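Local structure of haloacid delahogenase-like family hydrolase (Xanthomonas campestris pv. campestris, 2PKE) at residues T23-E28 / E142-Q147; R156-S161 / Y168-S173. The protein probably acts as a magnesium-dependent phosphatase of the haloacid dehalogenase superfamily, with a Rossmann-like core domain that binds the metal. All coordinates share one frame; numbering follows the deposited sequence.

Both contacts belong to the Rossmann-like core of the HAD fold and follow one another along the chain: contact 1 closes at helix 138-148 before contact 2 opens on strand 157-160. Their centres lie 18 Å apart, yet they touch where Glu142 CG packs 3.8 Å from Ile157 CD1. Contact 1 is the nearer to the metal, with the Ser27 side chain about 7 Å from the magnesium ion against about 11 Å for that of Val160 in contact 2. The Lys144 side chain also comes within about 3 Å of that of Asp21, which forms the magnesium site with Asp19 and Asn187. Contact 2 joins the edge strand to the helix that follows it. Glu142 OE1 is hydrogen-bonded to Ser161 OG of the second subunit.

Contact 1: T23-E28 / E142-Q147; sequences TLWKSE and EQKIEQ
Lys144 CB sits over the rim of one face of the Trp25 indole, by CZ2, and Lys144 CD passes beside Trp25 NE1 at 3.6 Å, the two side chains crossing at about a right angle. CB of Lys144 is 4.2 Å from the centroid of the six-membered ring of Trp25 and 30° off the ring normal, an off-centre CH-pi contact. Ile145 meets the same ring differently: its CD1 lies near the ring plane at the edge, 3.9 Å from Trp25 CZ3. Trp25 CG stands between the backbone N and the carbonyl carbon (chi1 51°), which carries the indole across to the helix. The Lys144 chain bends at chi3 (-142°), and Lys144 NZ ends 3.4 Å from Ser27 OG.

The polar ends are set by a second shell. Asp21 OD1 accepts a hydrogen bond from Trp25 NE1 and forms a salt bridge with Lys144 NZ, which is also hydrogen-bonded to His109 NE2. A single carboxylate oxygen of Asp21, a residue of the magnesium site, thus takes both bonds, and these probably hold the Asp21 carboxylate in position. The contact as a whole is buried, joining the loop between strand 15-18 and helix 28-42 to helix 138-148, with Leu132 of strand 129-135 touching both Trp25 and Ile145.

Contact 2: R156-S161 / Y168-S173; sequences RIEVVS and YARVLS
Strand 157-160 and helix 168-173 run nearly antiparallel, their N-to-C directions 150° apart and their axes 10.8 Å from each other at closest approach, with Glu158 opposite Val171 in CA register. The main link is a salt bridge from Arg170 to Glu158. Arg170 NH1 donates to Glu158 OE2 at 3.1 Å with an N-H...O angle of 159°, and Arg170 NH2 adds a weak bond to the same OE2 at 3.4 Å. OE2 lies at the edge of the guanidinium, in its plane, but NH1 meets it on the syn side and 33° out of the carboxylate plane. A bend at chi3 turns the Arg170 chain so that its two terminal nitrogens converge on OE2. Alongside, Glu158 CG packs 3.8 Å from Val171 CG2; Val160 CG1 approaches Arg170 NH2 obliquely at 3.7 Å. A water accepts from Ser161 N and, weakly, from Arg170 NH2.

Helix 165-175 leads on to the parallel strand 182-186, so the contact packs the first strand of a beta-alpha-beta crossover against its helix. With both terminal nitrogens directed at a single oxygen, the pairing should favour an ionised Glu158 and joins the outermost strand of the sheet within this chain to the helix by charge as well as apolar packing.

Contact 1: T23-E28 / E142-Q147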
loop_
_atom_site.group_PDB
_atom_site.type_symbol
_atom_site.label_atom_id
_atom_site.label_comp_id
_atom_site.label_asym_id
_atom_site.label_seq_id
_atom_site.Cartn_x
_atom_site.Cartn_y
_atom_site.Cartn_z
ATOM N N THR A 23 11.163 -8.440 -13.254
ATOM C CA THR A 23 10.460 -9.482 -14.003
ATOM C C THR A 23 9.801 -8.830 -15.265
ATOM O O THR A 23 10.098 -9.220 -16.409
ATOM C CB THR A 23 9.384 -10.220 -13.161
ATOM O OG1 THR A 23 10.005 -10.923 -12.078
ATOM C CG2 THR A 23 8.603 -11.190 -14.053
ATOM N N LEU A 24 8.915 -7.855 -15.039
ATOM C CA LEU A 24 8.305 -7.078 -16.129
ATOM C C LEU A 24 9.111 -5.819 -16.506
ATOM O O LEU A 24 9.083 -5.395 -17.653
ATOM C CB LEU A 24 6.864 -6.675 -15.786
ATOM C CG LEU A 24 5.881 -7.786 -15.396
ATOM C CD1 LEU A 24 4.604 -7.131 -14.919
ATOM C CD2 LEU A 24 5.636 -8.703 -16.561
ATOM N N TRP A 25 9.780 -5.205 -15.537
ATOM C CA TRP A 25 10.518 -3.963 -15.800
ATOM C C TRP A 25 11.773 -3.983 -14.950
ATOM O O TRP A 25 11.868 -4.748 -14.000
ATOM C CB TRP A 25 9.636 -2.701 -15.486
ATOM C CG TRP A 25 8.993 -2.719 -14.139
ATOM C CD1 TRP A 25 9.636 -2.599 -12.941
ATOM C CD2 TRP A 25 7.612 -2.921 -13.833
ATOM N NE1 TRP A 25 8.750 -2.693 -11.915
ATOM C CE2 TRP A 25 7.491 -2.878 -12.424
ATOM C CE3 TRP A 25 6.455 -3.097 -14.612
ATOM C CZ2 TRP A 25 6.273 -3.040 -11.763
ATOM C CZ3 TRP A 25 5.248 -3.237 -13.959
ATOM C CH2 TRP A 25 5.159 -3.240 -12.554
ATOM N N LYS A 26 12.711 -3.102 -15.266
ATOM C CA LYS A 26 13.959 -2.958 -14.505
ATOM C C LYS A 26 13.704 -2.180 -13.216
ATOM O O LYS A 26 12.956 -1.202 -13.212
ATOM C CB LYS A 26 15.024 -2.281 -15.356
ATOM C CG LYS A 26 15.258 -3.022 -16.657
ATOM C CD LYS A 26 16.475 -2.526 -17.388
ATOM C CE LYS A 26 16.504 -3.065 -18.832
ATOM N N SER A 27 14.302 -2.647 -12.130
ATOM C CA SER A 27 14.127 -2.036 -10.809
ATOM C C SER A 27 15.418 -2.042 -10.029
ATOM O O SER A 27 15.831 -1.043 -9.492
ATOM C CB SER A 27 13.098 -2.797 -9.997
ATOM O OG SER A 27 12.999 -2.283 -8.696
ATOM N N GLU A 28 16.033 -3.203 -9.975
ATOM C CA GLU A 28 17.232 -3.380 -9.203
ATOM C C GLU A 28 18.345 -2.432 -9.658
ATOM O O GLU A 28 19.107 -1.962 -8.849
ATOM C CB GLU A 28 17.720 -4.828 -9.300
ATOM C CG GLU A 28 18.779 -5.143 -8.273
ATOM C CD GLU A 28 18.273 -4.992 -6.817
ATOM O OE1 GLU A 28 17.056 -5.215 -6.540
ATOM O OE2 GLU A 28 19.112 -4.663 -5.937
ATOM N N GLU A 142 1.748 0.813 -7.975
ATOM C CA GLU A 142 0.683 1.267 -8.870
ATOM C C GLU A 142 1.200 2.248 -9.924
ATOM O O GLU A 142 0.847 2.173 -11.097
ATOM C CB GLU A 142 -0.422 1.909 -8.075
ATOM C CG GLU A 142 -1.376 0.908 -7.474
ATOM C CD GLU A 142 -2.463 1.621 -6.693
ATOM O OE1 GLU A 142 -2.340 2.844 -6.487
ATOM O OE2 GLU A 142 -3.418 0.956 -6.274
ATOM N N GLN A 143 2.095 3.144 -9.509
ATOM C CA GLN A 143 2.680 4.092 -10.441
ATOM C C GLN A 143 3.607 3.400 -11.452
ATOM O O GLN A 143 3.626 3.778 -12.623
ATOM C CB GLN A 143 3.336 5.255 -9.702
ATOM C CG GLN A 143 2.321 6.294 -9.102
ATOM C CD GLN A 143 1.119 6.662 -10.031
ATOM O OE1 GLN A 143 -0.032 6.696 -9.586
ATOM N NE2 GLN A 143 1.391 6.918 -11.315
ATOM N N LYS A 144 4.317 2.365 -11.044
ATOM C CA LYS A 144 5.216 1.637 -11.939
ATOM C C LYS A 144 4.419 0.946 -13.039
ATOM O O LYS A 144 4.764 1.097 -14.198
ATOM C CB LYS A 144 6.119 0.646 -11.198
ATOM C CG LYS A 144 7.175 1.280 -10.219
ATOM C CD LYS A 144 8.300 0.261 -9.909
ATOM C CE LYS A 144 8.829 0.234 -8.503
ATOM N NZ LYS A 144 10.264 -0.313 -8.428
ATOM N N ILE A 145 3.332 0.262 -12.685
ATOM C CA ILE A 145 2.505 -0.348 -13.727
ATOM C C ILE A 145 1.968 0.704 -14.718
ATOM O O ILE A 145 1.902 0.444 -15.899
ATOM C CB ILE A 145 1.420 -1.307 -13.147
ATOM C CG1 ILE A 145 0.658 -2.017 -14.267
ATOM C CG2 ILE A 145 0.442 -0.600 -12.233
ATOM C CD1 ILE A 145 1.543 -2.953 -15.126
ATOM N N GLU A 146 1.605 1.884 -14.255
ATOM C CA GLU A 146 1.117 2.949 -15.169
ATOM C C GLU A 146 2.267 3.509 -16.030
ATOM O O GLU A 146 2.128 3.578 -17.234
ATOM C CB GLU A 146 0.340 4.014 -14.369
ATOM C CG GLU A 146 -0.540 5.053 -15.208
ATOM C CD GLU A 146 -1.777 4.460 -16.003
ATOM O OE1 GLU A 146 -2.478 3.532 -15.507
ATOM O OE2 GLU A 146 -2.047 4.952 -17.134
ATOM N N GLN A 147 3.418 3.820 -15.433
ATOM C CA GLN A 147 4.612 4.280 -16.159
ATOM C C GLN A 147 5.082 3.271 -17.195
ATOM O O GLN A 147 5.763 3.641 -18.140
ATOM C CB GLN A 147 5.827 4.498 -15.214
ATOM C CG GLN A 147 5.759 5.604 -14.125
ATOM C CD GLN A 147 6.982 5.590 -13.143
ATOM O OE1 GLN A 147 6.891 5.096 -11.996
ATOM N NE2 GLN A 147 8.126 6.125 -13.609
#

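Contact 2: R156-S161 / Y168-S173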
loop_
_atom_site.group_PDB
_atom_site.type_symbol
_atom_site.label_atom_id
_atom_site.label_comp_id
_atom_site.label_asym_id
_atom_site.label_seq_id
_atom_site.Cartn_x
_atom_site.Cartn_y
_atom_site.Cartn_z
ATOM N N ARG A 156 -6.167 -6.623 -13.325
ATOM C CA ARG A 156 -5.951 -7.261 -12.015
ATOM C C ARG A 156 -4.545 -6.982 -11.446
ATOM O O ARG A 156 -3.521 -7.492 -11.984
ATOM C CB ARG A 156 -6.118 -8.781 -12.127
ATOM C CG ARG A 156 -7.404 -9.254 -12.735
ATOM C CD ARG A 156 -7.365 -10.749 -12.929
ATOM N NE ARG A 156 -8.722 -11.255 -13.051
ATOM C CZ ARG A 156 -9.388 -11.372 -14.194
ATOM N NH1 ARG A 156 -8.821 -11.048 -15.355
ATOM N NH2 ARG A 156 -10.638 -11.826 -14.175
ATOM N N ILE A 157 -4.494 -6.208 -10.355
ATOM C CA ILE A 157 -3.219 -5.876 -9.665
ATOM C C ILE A 157 -3.299 -6.014 -8.140
ATOM O O ILE A 157 -4.213 -5.468 -7.516
ATOM C CB ILE A 157 -2.818 -4.478 -10.012
ATOM C CG1 ILE A 157 -1.608 -4.051 -9.180
ATOM C CG2 ILE A 157 -4.061 -3.595 -9.958
ATOM C CD1 ILE A 157 -1.683 -2.656 -8.636
ATOM N N GLU A 158 -2.329 -6.720 -7.562
ATOM C CA GLU A 158 -2.385 -7.147 -6.166
ATOM C C GLU A 158 -1.066 -6.839 -5.507
ATOM O O GLU A 158 -0.034 -7.496 -5.763
ATOM C CB GLU A 158 -2.699 -8.635 -6.103
ATOM C CG GLU A 158 -2.796 -9.219 -4.719
ATOM C CD GLU A 158 -4.013 -8.770 -3.936
ATOM O OE1 GLU A 158 -4.970 -8.234 -4.553
ATOM O OE2 GLU A 158 -4.004 -8.992 -2.691
ATOM N N VAL A 159 -1.087 -5.841 -4.640
ATOM C CA VAL A 159 0.063 -5.485 -3.851
ATOM C C VAL A 159 -0.119 -6.032 -2.432
ATOM O O VAL A 159 -1.106 -5.777 -1.776
ATOM C CB VAL A 159 0.291 -3.920 -3.800
ATOM C CG1 VAL A 159 1.574 -3.611 -3.048
ATOM C CG2 VAL A 159 0.380 -3.313 -5.249
ATOM N N VAL A 160 0.893 -6.724 -1.952
ATOM C CA VAL A 160 0.866 -7.355 -0.646
ATOM C C VAL A 160 2.020 -6.891 0.193
ATOM O O VAL A 160 2.978 -6.352 -0.315
ATOM C CB VAL A 160 0.963 -8.886 -0.796
ATOM C CG1 VAL A 160 -0.082 -9.393 -1.744
ATOM C CG2 VAL A 160 2.332 -9.313 -1.250
ATOM N N SER A 161 1.942 -7.160 1.485
ATOM C CA SER A 161 3.030 -6.793 2.420
ATOM C C SER A 161 4.186 -7.798 2.410
ATOM O O SER A 161 5.384 -7.424 2.564
ATOM C CB SER A 161 2.442 -6.612 3.815
ATOM O OG SER A 161 1.837 -5.314 3.850
ATOM N N TYR A 168 -0.182 -15.824 -0.751
ATOM C CA TYR A 168 -0.545 -16.390 -2.019
ATOM C C TYR A 168 -1.856 -17.149 -1.922
ATOM O O TYR A 168 -2.728 -16.971 -2.773
ATOM C CB TYR A 168 0.564 -17.230 -2.590
ATOM C CG TYR A 168 1.701 -16.481 -3.243
ATOM C CD1 TYR A 168 1.542 -15.853 -4.481
ATOM C CD2 TYR A 168 2.962 -16.440 -2.645
ATOM C CE1 TYR A 168 2.670 -15.163 -5.092
ATOM C CE2 TYR A 168 4.046 -15.800 -3.255
ATOM C CZ TYR A 168 3.873 -15.160 -4.469
ATOM O OH TYR A 168 4.929 -14.519 -5.086
ATOM N N ALA A 169 -2.046 -17.953 -0.863
ATOM C CA ALA A 169 -3.312 -18.706 -0.693
ATOM C C ALA A 169 -4.530 -17.765 -0.570
ATOM O O ALA A 169 -5.597 -18.026 -1.130
ATOM C CB ALA A 169 -3.213 -19.613 0.532
ATOM N N ARG A 170 -4.332 -16.661 0.140
ATOM C CA ARG A 170 -5.367 -15.678 0.315
ATOM C C ARG A 170 -5.751 -15.069 -1.044
ATOM O O ARG A 170 -6.947 -14.979 -1.386
ATOM C CB ARG A 170 -4.898 -14.620 1.295
ATOM C CG ARG A 170 -5.836 -13.435 1.330
ATOM C CD ARG A 170 -5.349 -12.298 2.190
ATOM N NE ARG A 170 -4.212 -11.496 1.713
ATOM C CZ ARG A 170 -4.111 -10.805 0.564
ATOM N NH1 ARG A 170 -5.058 -10.837 -0.375
ATOM N NH2 ARG A 170 -3.008 -10.077 0.350
ATOM N N VAL A 171 -4.740 -14.730 -1.848
ATOM C CA VAL A 171 -4.979 -14.134 -3.165
ATOM C C VAL A 171 -5.790 -15.120 -3.992
ATOM O O VAL A 171 -6.848 -14.764 -4.551
ATOM C CB VAL A 171 -3.673 -13.755 -3.882
ATOM C CG1 VAL A 171 -3.930 -13.318 -5.319
ATOM C CG2 VAL A 171 -2.947 -12.662 -3.116
ATOM N N LEU A 172 -5.348 -16.375 -4.037
ATOM C CA LEU A 172 -6.093 -17.386 -4.778
ATOM C C LEU A 172 -7.485 -17.649 -4.274
ATOM O O LEU A 172 -8.378 -17.984 -5.064
ATOM C CB LEU A 172 -5.313 -18.708 -4.844
ATOM C CG LEU A 172 -4.015 -18.687 -5.653
ATOM C CD1 LEU A 172 -3.419 -20.104 -5.779
ATOM C CD2 LEU A 172 -4.178 -18.040 -7.031
ATOM N N SER A 173 -7.691 -17.544 -2.972
ATOM C CA SER A 173 -9.029 -17.784 -2.423
ATOM C C SER A 173 -10.019 -16.745 -2.954
ATOM O O SER A 173 -11.194 -17.040 -3.204
ATOM C CB SER A 173 -9.025 -17.756 -0.886
ATOM O OG SER A 173 -8.989 -16.417 -0.424
HETATM O O HOH W 1 -0.793 -8.357 2.328
#